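Local atomic coordinates of putative uncharacterized protein (Enterobacter cloacae, PDB entry 4HFK), a protein that probably serves as a type VI secretion immunity protein, binding a cell-wall amidase effector and so protecting the producing cell from it. Residues B[8-11]-B[12-15]; B[32-35]-B[36-40]; B[51-54]-B[55-59]; B[77-80]-B[81-84]; B[87-90]-B[91-94]. All blocks are in the same frame, centred on the assembly; numbering follows the deposited sequence.

Contact 1. Residues B[8-11]-B[12-15]; sequences TFSQ and QQIF. With SO4 (sulfate ion), chain E.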
loop_
_atom_site.group_PDB
_atom_site.type_symbol
_atom_site.label_atom_id
_atom_site.label_comp_id
_atom_site.label_asym_id
_atom_site.label_seq_id
_atom_site.Cartn_x
_atom_site.Cartn_y
_atom_site.Cartn_z
ATOM N N THR B 8 1.178 11.113 12.620
ATOM C CA THR B 8 -0.203 11.563 12.435
ATOM C C THR B 8 -1.177 10.421 12.142
ATOM O O THR B 8 -2.386 10.647 12.058
ATOM C CB THR B 8 -0.326 12.605 11.303
ATOM O OG1 THR B 8 -0.091 11.970 10.042
ATOM C CG2 THR B 8 0.672 13.747 11.502
ATOM N N PHE B 9 -0.662 9.209 11.962
ATOM C CA PHE B 9 -1.522 8.041 11.755
ATOM C C PHE B 9 -1.903 7.461 13.116
ATOM O O PHE B 9 -1.204 7.680 14.106
ATOM C CB PHE B 9 -0.792 6.965 10.933
ATOM C CG PHE B 9 -0.516 7.363 9.503
ATOM C CD1 PHE B 9 -1.266 6.828 8.469
ATOM C CD2 PHE B 9 0.487 8.269 9.195
ATOM C CE1 PHE B 9 -1.031 7.193 7.149
ATOM C CE2 PHE B 9 0.730 8.639 7.871
ATOM C CZ PHE B 9 -0.026 8.094 6.852
ATOM N N SER B 10 -2.999 6.710 13.178
ATOM C CA SER B 10 -3.369 6.043 14.424
ATOM C C SER B 10 -2.469 4.827 14.613
ATOM O O SER B 10 -1.833 4.367 13.655
ATOM C CB SER B 10 -4.811 5.557 14.351
ATOM O OG SER B 10 -4.918 4.456 13.455
ATOM N N GLN B 11 -2.437 4.284 15.830
ATOM C CA GLN B 11 -1.650 3.080 16.104
ATOM C C GLN B 11 -2.149 1.896 15.284
ATOM O O GLN B 11 -1.364 1.045 14.849
ATOM C CB GLN B 11 -1.665 2.761 17.605
ATOM C CG GLN B 11 -0.670 3.625 18.402
ATOM C CD GLN B 11 0.782 3.277 18.069
ATOM O OE1 GLN B 11 1.121 2.104 17.907
ATOM N NE2 GLN B 11 1.637 4.292 17.956
ATOM N N GLN B 12 -3.460 1.842 15.066
ATOM C CA GLN B 12 -4.056 0.780 14.267
ATOM C C GLN B 12 -3.557 0.852 12.833
ATOM O O GLN B 12 -3.122 -0.148 12.258
ATOM C CB GLN B 12 -5.581 0.896 14.288
ATOM C CG GLN B 12 -6.159 0.790 15.679
ATOM C CD GLN B 12 -5.816 -0.530 16.301
ATOM O OE1 GLN B 12 -5.065 -0.607 17.275
ATOM N NE2 GLN B 12 -6.357 -1.592 15.731
ATOM N N GLN B 13 -3.629 2.048 12.259
ATOM C CA GLN B 13 -3.182 2.258 10.883
ATOM C C GLN B 13 -1.693 1.980 10.730
ATOM O O GLN B 13 -1.249 1.486 9.691
ATOM C CB GLN B 13 -3.483 3.695 10.441
ATOM C CG GLN B 13 -4.974 3.987 10.310
ATOM C CD GLN B 13 -5.273 5.477 10.329
ATOM O OE1 GLN B 13 -4.381 6.305 10.594
ATOM N NE2 GLN B 13 -6.522 5.830 10.048
ATOM N N ILE B 14 -0.922 2.320 11.761
ATOM C CA ILE B 14 0.518 2.060 11.741
ATOM C C ILE B 14 0.780 0.552 11.609
ATOM O O ILE B 14 1.605 0.120 10.798
ATOM C CB ILE B 14 1.212 2.658 12.982
ATOM C CG1 ILE B 14 1.316 4.184 12.836
ATOM C CG2 ILE B 14 2.623 2.078 13.160
ATOM C CD1 ILE B 14 1.645 4.900 14.130
ATOM N N PHE B 15 0.046 -0.255 12.371
ATOM C CA PHE B 15 0.180 -1.703 12.275
ATOM C C PHE B 15 -0.323 -2.237 10.925
ATOM O O PHE B 15 0.332 -3.078 10.287
ATOM C CB PHE B 15 -0.541 -2.393 13.440
ATOM C CG PHE B 15 -0.200 -3.851 13.571
ATOM C CD1 PHE B 15 1.040 -4.244 14.069
ATOM C CD2 PHE B 15 -1.107 -4.827 13.195
ATOM C CE1 PHE B 15 1.370 -5.580 14.190
ATOM C CE2 PHE B 15 -0.783 -6.178 13.312
ATOM C CZ PHE B 15 0.454 -6.557 13.812
HETATM S S SO4 E . -9.480 -1.978 14.028
HETATM O O1 SO4 E . -9.239 -3.265 13.359
HETATM O O2 SO4 E . -8.390 -1.048 13.678
HETATM O O3 SO4 E . -10.760 -1.419 13.574
HETATM O O4 SO4 E . -9.546 -2.156 15.481
#
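S10 and Q13 face each other across the first turn of helix 11-27 and trade bonds in both directions. The hydroxyl of S10 stands at the N-cap, where OG takes the backbone N-H of Q13 at 3.0 Å in a nearly straight bond (168°). In return Q13, extended beyond CG, reaches back to the cap, and its OE1 accepts from S10 N, also at 3.0 Å; the donor sits above the carbonyl plane, not on a lone pair. This is a capping box. The first torsion of S10 (chi1 71°) places OG between its own N and carbonyl carbon, from where it reaches over the start of the helix.

F9 lies one residue upstream, its side chain crossing that of Q13 at about a right angle, with ring and amide planes 79° apart. F9 CB rests on I14 CG1 at 4.0 Å, while the ring packs edge-to-face on W44 of helix 31-47. Q11 NE2 lies against I14 CD1, while OE1 accepts from N49 N. In one of its two conformers Q12 NE2 donates to sulfate O2 at 2.9 Å, so the bond may not always be made; R93 and K96 bind the same ion.

With side-chain acceptors on Q13 N and S10 N, two backbone N-H groups at the helix start are satisfied, which is consistent with a well-defined start to helix 11-27.

Contact 2. Residues B[32-35]-B[36-40]; sequences SLKE and DADAS
This is a contact within one helix, between successive turns in the first half of helix 31-47, a helix that also packs against a second copy of the protein. K34 reaches one turn ahead to D38: K34 NZ lies 2.9 Å from D38 OD2, a salt bridge whose hydrogen bond is weak in geometry. The lysine leaves the backbone with CG opposite its N (chi1 -175°), runs extended, and bends at its last torsion to bring NZ over to the carboxylate; the two side chains meet at a slant. K34 is exposed, whereas D38 is buried beside a basic side chain of the chain of another protein. D38 CG sits 3.3 Å from K34 O, close to the backbone carbonyl. E35 looks backward instead, to K31.

Regular i to i+4 backbone bonds hold the alpha-helix underneath, such as A37 N to L33 O at 2.8 Å. D36 and S40 meet the second subunit. D36 sends both carboxylate oxygens there, where Q79 N and I80 N of that chain donate to them. S40 OG gives its proton to D36 O at 2.8 Å, from above the carbonyl plane, and accepts from L81 N of the second subunit; D36 O thus takes two donors, S40 N being the other.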
loop_
_atom_site.group_PDB
_atom_site.type_symbol
_atom_site.label_atom_id
_atom_site.label_comp_id
_atom_site.label_asym_id
_atom_site.label_seq_id
_atom_site.Cartn_x
_atom_site.Cartn_y
_atom_site.Cartn_z
ATOM N N SER B 32 14.905 -4.753 -5.590
ATOM C CA SER B 32 14.922 -3.363 -5.139
ATOM C C SER B 32 13.608 -3.004 -4.460
ATOM O O SER B 32 13.596 -2.304 -3.448
ATOM C CB SER B 32 15.169 -2.406 -6.304
ATOM O OG SER B 32 16.388 -2.723 -6.959
ATOM N N LEU B 33 12.502 -3.484 -5.017
ATOM C CA LEU B 33 11.206 -3.120 -4.475
ATOM C C LEU B 33 10.989 -3.823 -3.139
ATOM O O LEU B 33 10.439 -3.237 -2.207
ATOM C CB LEU B 33 10.085 -3.426 -5.463
ATOM C CG LEU B 33 8.769 -2.688 -5.221
ATOM C CD1 LEU B 33 8.995 -1.372 -4.497
ATOM C CD2 LEU B 33 8.142 -2.398 -6.544
ATOM N N LYS B 34 11.457 -5.066 -3.037
ATOM C CA LYS B 34 11.408 -5.784 -1.769
ATOM C C LYS B 34 12.205 -5.075 -0.672
ATOM O O LYS B 34 11.721 -4.937 0.459
ATOM C CB LYS B 34 11.897 -7.230 -1.933
ATOM C CG LYS B 34 11.743 -8.049 -0.663
ATOM C CD LYS B 34 12.304 -9.457 -0.818
ATOM C CE LYS B 34 11.713 -10.387 0.239
ATOM N NZ LYS B 34 11.567 -9.700 1.551
ATOM N N GLU B 35 13.421 -4.627 -0.991
ATOM C CA GLU B 35 14.218 -3.896 -0.007
ATOM C C GLU B 35 13.514 -2.596 0.407
ATOM O O GLU B 35 13.501 -2.237 1.583
ATOM C CB GLU B 35 15.631 -3.614 -0.536
ATOM C CG GLU B 35 16.441 -4.884 -0.801
ATOM C CD GLU B 35 17.762 -4.630 -1.527
ATOM O OE1 GLU B 35 18.074 -3.454 -1.839
ATOM O OE2 GLU B 35 18.488 -5.619 -1.785
ATOM N N ASP B 36 12.929 -1.899 -0.567
ATOM C CA ASP B 36 12.206 -0.657 -0.293
ATOM C C ASP B 36 10.992 -0.915 0.627
ATOM O O ASP B 36 10.787 -0.221 1.635
ATOM C CB ASP B 36 11.779 -0.018 -1.619
ATOM C CG ASP B 36 11.130 1.352 -1.439
ATOM O OD1 ASP B 36 10.174 1.471 -0.640
ATOM O OD2 ASP B 36 11.566 2.317 -2.112
ATOM N N ALA B 37 10.201 -1.926 0.282
ATOM C CA ALA B 37 9.023 -2.268 1.064
ATOM C C ALA B 37 9.392 -2.693 2.493
ATOM O O ALA B 37 8.688 -2.349 3.447
ATOM C CB ALA B 37 8.217 -3.355 0.362
ATOM N N ASP B 38 10.488 -3.434 2.654
ATOM C CA ASP B 38 10.897 -3.860 3.994
ATOM C C ASP B 38 11.504 -2.712 4.813
ATOM O O ASP B 38 11.362 -2.677 6.039
ATOM C CB ASP B 38 11.879 -5.035 3.925
ATOM C CG ASP B 38 11.218 -6.324 3.452
ATOM O OD1 ASP B 38 9.964 -6.407 3.454
ATOM O OD2 ASP B 38 11.957 -7.267 3.087
ATOM N N ALA B 39 12.191 -1.788 4.144
ATOM C CA ALA B 39 12.707 -0.607 4.829
ATOM C C ALA B 39 11.518 0.250 5.250
ATOM O O ALA B 39 11.477 0.786 6.356
ATOM C CB ALA B 39 13.634 0.181 3.924
ATOM N N SER B 40 10.548 0.369 4.355
ATOM C CA SER B 40 9.329 1.107 4.653
ATOM C C SER B 40 8.588 0.495 5.844
ATOM O O SER B 40 8.180 1.213 6.769
ATOM C CB SER B 40 8.427 1.148 3.417
ATOM O OG SER B 40 9.060 1.870 2.369
#

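Contact 3. Residues B[51-54]-B[55-59]; sequences PAEN and FEKAD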
loop_
_atom_site.group_PDB
_atom_site.type_symbol
_atom_site.label_atom_id
_atom_site.label_comp_id
_atom_site.label_asym_id
_atom_site.label_seq_id
_atom_site.Cartn_x
_atom_site.Cartn_y
_atom_site.Cartn_z
ATOM N N PRO B 51 4.216 -4.866 21.030
ATOM C CA PRO B 51 5.335 -5.788 21.284
ATOM C C PRO B 51 5.764 -6.524 20.018
ATOM O O PRO B 51 4.958 -6.699 19.090
ATOM C CB PRO B 51 4.743 -6.805 22.272
ATOM C CG PRO B 51 3.629 -6.040 22.988
ATOM C CD PRO B 51 3.051 -5.150 21.892
ATOM N N ALA B 52 7.016 -6.972 19.992
ATOM C CA ALA B 52 7.557 -7.695 18.844
ATOM C C ALA B 52 6.703 -8.887 18.442
ATOM O O ALA B 52 6.487 -9.138 17.246
ATOM C CB ALA B 52 8.969 -8.152 19.147
ATOM N N GLU B 53 6.224 -9.615 19.450
ATOM C CA GLU B 53 5.452 -10.847 19.259
ATOM C C GLU B 53 4.260 -10.636 18.318
ATOM O O GLU B 53 3.905 -11.526 17.543
ATOM C CB GLU B 53 4.954 -11.347 20.626
ATOM C CG GLU B 53 4.384 -12.756 20.633
ATOM C CD GLU B 53 3.698 -13.102 21.950
ATOM O OE1 GLU B 53 3.666 -12.235 22.852
ATOM O OE2 GLU B 53 3.186 -14.236 22.077
ATOM N N ASN B 54 3.635 -9.463 18.391
ATOM C CA ASN B 54 2.513 -9.157 17.498
ATOM C C ASN B 54 2.938 -9.198 16.035
ATOM O O ASN B 54 2.224 -9.728 15.177
ATOM C CB ASN B 54 1.895 -7.792 17.831
ATOM C CG ASN B 54 1.254 -7.770 19.199
ATOM O OD1 ASN B 54 1.870 -8.188 20.178
ATOM N ND2 ASN B 54 0.001 -7.308 19.274
ATOM N N PHE B 55 4.117 -8.649 15.765
ATOM C CA PHE B 55 4.665 -8.613 14.415
ATOM C C PHE B 55 5.111 -10.004 13.955
ATOM O O PHE B 55 4.915 -10.378 12.788
ATOM C CB PHE B 55 5.825 -7.607 14.361
ATOM C CG PHE B 55 5.399 -6.190 14.656
ATOM C CD1 PHE B 55 4.987 -5.350 13.628
ATOM C CD2 PHE B 55 5.387 -5.708 15.960
ATOM C CE1 PHE B 55 4.584 -4.050 13.895
ATOM C CE2 PHE B 55 4.978 -4.407 16.231
ATOM C CZ PHE B 55 4.572 -3.583 15.203
ATOM N N GLU B 56 5.699 -10.769 14.878
ATOM C CA GLU B 56 6.122 -12.140 14.587
ATOM C C GLU B 56 4.926 -13.002 14.194
ATOM O O GLU B 56 4.963 -13.694 13.181
ATOM C CB GLU B 56 6.847 -12.756 15.796
ATOM C CG GLU B 56 8.090 -11.980 16.242
ATOM C CD GLU B 56 8.666 -12.500 17.544
ATOM O OE1 GLU B 56 8.245 -13.590 17.997
ATOM O OE2 GLU B 56 9.538 -11.813 18.117
ATOM N N LYS B 57 3.862 -12.955 14.991
ATOM C CA LYS B 57 2.647 -13.702 14.663
ATOM C C LYS B 57 1.995 -13.199 13.375
ATOM O O LYS B 57 1.530 -13.992 12.558
ATOM C CB LYS B 57 1.645 -13.630 15.817
ATOM C CG LYS B 57 2.139 -14.309 17.095
ATOM C CD LYS B 57 1.044 -14.340 18.152
ATOM C CE LYS B 57 1.517 -15.038 19.420
ATOM N NZ LYS B 57 0.467 -14.992 20.479
ATOM N N ALA B 58 1.971 -11.880 13.191
ATOM C CA ALA B 58 1.382 -11.288 11.992
ATOM C C ALA B 58 2.077 -11.774 10.725
ATOM O O ALA B 58 1.439 -11.982 9.693
ATOM C CB ALA B 58 1.428 -9.765 12.073
ATOM N N ASP B 59 3.390 -11.945 10.800
ATOM C CA ASP B 59 4.150 -12.418 9.653
ATOM C C ASP B 59 3.717 -13.830 9.256
ATOM O O ASP B 59 3.675 -14.160 8.073
ATOM C CB ASP B 59 5.651 -12.385 9.943
ATOM C CG ASP B 59 6.478 -12.413 8.678
ATOM O OD1 ASP B 59 6.384 -11.448 7.886
ATOM O OD2 ASP B 59 7.219 -13.393 8.477
#
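A52 O receives two backbone donors at the start of helix 52-66: E56 N at 3.0 Å, in the carbonyl plane, and F55 N at 2.8 Å, a weak bond bent to 122°. The same oxygen touches the F55 ring at its edge, and P51 O, which accepts from N54 N at 3.1 Å, comes to that edge too, 3.3 Å from F55 CD2. E53 O takes K57 N at 2.9 Å in an almost straight bond (173°), and N54 O takes A58 N.

Among the side chains, E53 and K57 form an i to i+4 salt bridge on this alpha-helix. They lie side by side and point the same way, both extended; E53 OE2 is 3.2 Å from K57 NZ, and the hydrogen bond is weak. N54 turns elsewhere, its ND2 donating to L95 O and S97 O of the C-terminal loop.

The E56 carboxylate serves the chain of another protein: OE1 meets a basic side chain there in a salt bridge and OE2 a polar one by a hydrogen bond. A52 and F55 also pack on that chain, and the F55 ring stands edge-to-face with F15 and W18 of helix 11-27.

Contact 4. Residues B[77-80]-B[81-84]; sequences HYQI and LKCT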
loop_
_atom_site.group_PDB
_atom_site.type_symbol
_atom_site.label_atom_id
_atom_site.label_comp_id
_atom_site.label_asym_id
_atom_site.label_seq_id
_atom_site.Cartn_x
_atom_site.Cartn_y
_atom_site.Cartn_z
ATOM N N HIS B 77 -2.943 -11.218 -10.764
ATOM C CA HIS B 77 -3.416 -11.872 -9.548
ATOM C C HIS B 77 -3.851 -10.883 -8.458
ATOM O O HIS B 77 -4.119 -11.295 -7.327
ATOM C CB HIS B 77 -2.348 -12.829 -8.987
ATOM C CG HIS B 77 -1.929 -13.906 -9.943
ATOM N ND1 HIS B 77 -2.833 -14.752 -10.559
ATOM C CD2 HIS B 77 -0.706 -14.277 -10.388
ATOM C CE1 HIS B 77 -2.180 -15.589 -11.344
ATOM N NE2 HIS B 77 -0.888 -15.327 -11.257
ATOM N N TYR B 78 -3.900 -9.593 -8.789
ATOM C CA TYR B 78 -4.397 -8.575 -7.847
ATOM C C TYR B 78 -3.766 -8.668 -6.452
ATOM O O TYR B 78 -4.440 -8.441 -5.439
ATOM C CB TYR B 78 -5.929 -8.647 -7.737
ATOM C CG TYR B 78 -6.643 -8.158 -8.980
ATOM C CD1 TYR B 78 -7.265 -6.920 -9.001
ATOM C CD2 TYR B 78 -6.672 -8.927 -10.135
ATOM C CE1 TYR B 78 -7.917 -6.460 -10.139
ATOM C CE2 TYR B 78 -7.317 -8.484 -11.280
ATOM C CZ TYR B 78 -7.940 -7.249 -11.278
ATOM O OH TYR B 78 -8.578 -6.805 -12.428
ATOM N N GLN B 79 -2.474 -8.993 -6.406
ATOM C CA GLN B 79 -1.763 -9.126 -5.136
ATOM C C GLN B 79 -1.647 -7.820 -4.357
ATOM O O GLN B 79 -1.667 -7.830 -3.127
ATOM C CB GLN B 79 -0.373 -9.727 -5.367
ATOM C CG GLN B 79 -0.436 -11.004 -6.195
ATOM C CD GLN B 79 0.286 -12.169 -5.552
ATOM O OE1 GLN B 79 -0.288 -12.905 -4.749
ATOM N NE2 GLN B 79 1.553 -12.344 -5.907
ATOM N N ILE B 80 -1.518 -6.701 -5.068
ATOM C CA ILE B 80 -1.386 -5.403 -4.406
ATOM C C ILE B 80 -2.661 -5.114 -3.614
ATOM O O ILE B 80 -2.609 -4.688 -2.447
ATOM C CB ILE B 80 -1.114 -4.270 -5.420
ATOM C CG1 ILE B 80 0.325 -4.360 -5.939
ATOM C CG2 ILE B 80 -1.372 -2.897 -4.790
ATOM C CD1 ILE B 80 1.387 -4.127 -4.859
ATOM N N LEU B 81 -3.807 -5.374 -4.237
ATOM C CA LEU B 81 -5.073 -5.241 -3.528
ATOM C C LEU B 81 -5.120 -6.232 -2.369
ATOM O O LEU B 81 -5.510 -5.871 -1.258
ATOM C CB LEU B 81 -6.268 -5.455 -4.466
ATOM C CG LEU B 81 -7.549 -4.712 -4.025
ATOM C CD1 LEU B 81 -8.480 -4.516 -5.203
ATOM C CD2 LEU B 81 -8.272 -5.473 -2.954
ATOM N N LYS B 82 -4.714 -7.475 -2.626
ATOM C CA LYS B 82 -4.697 -8.503 -1.575
ATOM C C LYS B 82 -3.892 -8.070 -0.344
ATOM O O LYS B 82 -4.293 -8.341 0.793
ATOM C CB LYS B 82 -4.161 -9.845 -2.108
ATOM C CG LYS B 82 -4.286 -10.999 -1.099
ATOM C CD LYS B 82 -3.461 -12.232 -1.483
ATOM C CE LYS B 82 -3.575 -12.579 -2.956
ATOM N NZ LYS B 82 -2.555 -13.603 -3.363
ATOM N N CYS B 83 -2.762 -7.399 -0.562
ATOM C CA CYS B 83 -1.972 -6.887 0.559
ATOM C C CYS B 83 -2.828 -6.002 1.489
ATOM O O CYS B 83 -2.696 -6.055 2.714
ATOM C CB CYS B 83 -0.759 -6.096 0.053
ATOM S SG CYS B 83 0.458 -7.092 -0.893
ATOM N N THR B 84 -3.715 -5.195 0.914
ATOM C CA THR B 84 -4.569 -4.353 1.746
ATOM C C THR B 84 -5.651 -5.189 2.419
ATOM O O THR B 84 -5.970 -4.974 3.596
ATOM C CB THR B 84 -5.185 -3.185 0.945
ATOM O OG1 THR B 84 -4.146 -2.259 0.605
ATOM C CG2 THR B 84 -6.233 -2.446 1.779
HETATM O O HOH W 1 -4.132 -13.612 -5.882
HETATM O O HOH W 2 -4.158 -2.320 -1.977
#
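The flat amide of Q79 meets the ammonium of K82 in the plane of its carbonyl: K82 NZ donates to Q79 OE1 at 2.7 Å, with a C=O...N angle of 150°. The ring of Y78 turns away from this pair, packing on V70 and on A39 of the second subunit, and its OH bonds to E74 N.

Q79 and K82 lie side by side, pointing the same way. Q79 gets there by a bend at chi2 (-128°), and K82 by a bend at chi3 (-44°) that carries NZ back over the turn. Besides OE1, NZ has a water at 3.0 Å, which in turn donates to H77 O, and the carbonyls of L66 and Q68. Four oxygens thus lie within bonding distance of the buried ammonium, more than its three protons can serve fully at once, and the group ties the beginning of helix 79-87 to the end of helix 52-66 and the loop beyond.

Y78 occupies the N-cap of this short alpha-helix, and its carbonyl accepts K82 N at 3.0 Å; Q79 O takes C83 N. The N-H groups of the first turn face the second subunit across the dimer interface. Farther along, a second water donates to I80 O at 2.9 Å and lies 2.6 Å from T84 OG1, which also bonds Q20. C83 packs on Q20, C23 and I24 of helix 11-27.

Contact 5. Residues B[87-90]-B[91-94]; sequences ANSD and AIRP. With SO4 (sulfate ion), chain E.
The turn that follows helix 79-87 folds back on itself here and leads into a short 3-10 segment at 93-94. R93 and D90 meet across it as a salt bridge: R93 NH2 reaches D90 OD1 at 2.7 Å, with a straight N-H...O angle of 175°. The acid oxygen lies in the guanidinium plane, though the carboxylate itself is turned 79° from that plane, and NH2 approaches OD1 nearly along its C-O axis. The chain, extended to CD, bends at chi3 (-17°), swinging the guanidinium back over the turn.

R93 NH1 donates to sulfate O1 at 2.9 Å, and to a water 3.2 Å away, which also lies 2.8 Å from N88 OD1. NH2 has a second, weak bond to N88 O, and S89 O sits over one guanidinium face. The sulfate, probably from the crystallisation liquor, is bound also by Q12 and K96.

Inside the turn, I92 N donates to S89 OG at 3.3 Å. S89 OG is itself bonded to I86 O, tying the turn to helix 79-87. I92 packs on A58 and V61 of helix 52-66 and F15 of helix 11-27.

Weak i to i+3 bonds, I92 N to S89 O and R93 N to D90 O, beside a weak i to i+4 bond R93 N to S89 O, are those of a turn of 3-10 character after helix 79-87.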
loop_
_atom_site.group_PDB
_atom_site.type_symbol
_atom_site.label_atom_id
_atom_site.label_comp_id
_atom_site.label_asym_id
_atom_site.label_seq_id
_atom_site.Cartn_x
_atom_site.Cartn_y
_atom_site.Cartn_z
ATOM N N ALA B 87 -4.067 -6.810 5.399
ATOM C CA ALA B 87 -3.817 -5.851 6.480
ATOM C C ALA B 87 -5.078 -5.573 7.301
ATOM O O ALA B 87 -5.013 -5.308 8.508
ATOM C CB ALA B 87 -3.259 -4.556 5.914
ATOM N N ASN B 88 -6.224 -5.630 6.636
ATOM C CA ASN B 88 -7.501 -5.318 7.266
ATOM C C ASN B 88 -8.358 -6.542 7.563
ATOM O O ASN B 88 -9.571 -6.418 7.783
ATOM C CB ASN B 88 -8.280 -4.339 6.386
ATOM C CG ASN B 88 -7.624 -2.979 6.343
ATOM O OD1 ASN B 88 -7.846 -2.152 7.228
ATOM N ND2 ASN B 88 -6.774 -2.751 5.337
ATOM N N SER B 89 -7.736 -7.719 7.583
ATOM C CA SER B 89 -8.481 -8.955 7.789
ATOM C C SER B 89 -8.744 -9.234 9.265
ATOM O O SER B 89 -8.027 -8.732 10.144
ATOM C CB SER B 89 -7.727 -10.142 7.180
ATOM O OG SER B 89 -6.570 -10.440 7.947
ATOM N N ASP B 90 -9.768 -10.050 9.520
ATOM C CA ASP B 90 -10.078 -10.527 10.865
ATOM C C ASP B 90 -8.905 -11.316 11.458
ATOM O O ASP B 90 -8.650 -11.257 12.662
ATOM C CB ASP B 90 -11.338 -11.408 10.844
ATOM C CG ASP B 90 -12.629 -10.606 10.694
ATOM O OD1 ASP B 90 -12.574 -9.368 10.507
ATOM O OD2 ASP B 90 -13.718 -11.230 10.760
ATOM N N ALA B 91 -8.186 -12.050 10.617
ATOM C CA ALA B 91 -7.058 -12.840 11.110
ATOM C C ALA B 91 -5.930 -11.972 11.679
ATOM O O ALA B 91 -5.238 -12.366 12.615
ATOM C CB ALA B 91 -6.533 -13.773 10.018
ATOM N N ILE B 92 -5.740 -10.789 11.112
ATOM C CA ILE B 92 -4.700 -9.882 11.586
ATOM C C ILE B 92 -5.199 -9.065 12.787
ATOM O O ILE B 92 -4.409 -8.647 13.643
ATOM C CB ILE B 92 -4.238 -8.952 10.432
ATOM C CG1 ILE B 92 -3.302 -9.716 9.475
ATOM C CG2 ILE B 92 -3.557 -7.688 10.962
ATOM C CD1 ILE B 92 -1.879 -9.925 10.036
ATOM N N ARG B 93 -6.520 -8.875 12.863
ATOM C CA ARG B 93 -7.124 -7.924 13.811
ATOM C C ARG B 93 -6.715 -8.061 15.294
ATOM O O ARG B 93 -6.385 -7.064 15.928
ATOM C CB ARG B 93 -8.666 -7.849 13.659
ATOM C CG ARG B 93 -9.281 -6.634 14.400
ATOM C CD ARG B 93 -10.735 -6.286 14.018
ATOM N NE ARG B 93 -11.188 -6.886 12.759
ATOM C CZ ARG B 93 -11.053 -6.310 11.569
ATOM N NH1 ARG B 93 -10.468 -5.128 11.478
ATOM N NH2 ARG B 93 -11.481 -6.922 10.468
ATOM N N PRO B 94 -6.727 -9.280 15.851
ATOM C CA PRO B 94 -6.357 -9.315 17.271
ATOM C C PRO B 94 -4.901 -8.930 17.540
ATOM O O PRO B 94 -4.577 -8.548 18.668
ATOM C CB PRO B 94 -6.569 -10.782 17.659
ATOM C CG PRO B 94 -6.531 -11.544 16.360
ATOM C CD PRO B 94 -7.117 -10.611 15.347
HETATM S S SO4 E . -9.480 -1.978 14.028
HETATM O O1 SO4 E . -9.239 -3.265 13.359
HETATM O O2 SO4 E . -8.390 -1.048 13.678
HETATM O O3 SO4 E . -10.760 -1.419 13.574
HETATM O O4 SO4 E . -9.546 -2.156 15.481
HETATM O O HOH W 3 -9.381 -2.951 9.390
#

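Contacts 1, 3 and 5 gather at one end of the helical bundle. F15 of contact 1 touches both others, its CD1 lying 3.6 Å from F55 CE1 and its CE2 3.9 Å from I92 CG2, while A58 CB of contact 3 meets I92 CD1 at 3.9 Å. Contacts 1 and 5 also share the sulfate. Contacts 2 and 4 have centres 16 Å apart and do not touch within the chain, yet contact 2 of one subunit pairs with contact 4 of the other in the dimer. Contact 3, about 21 Å from contact 4 between centres, has most of the contacts with another protein, plausibly the amidase; D38 and Y78 also pack on that protein.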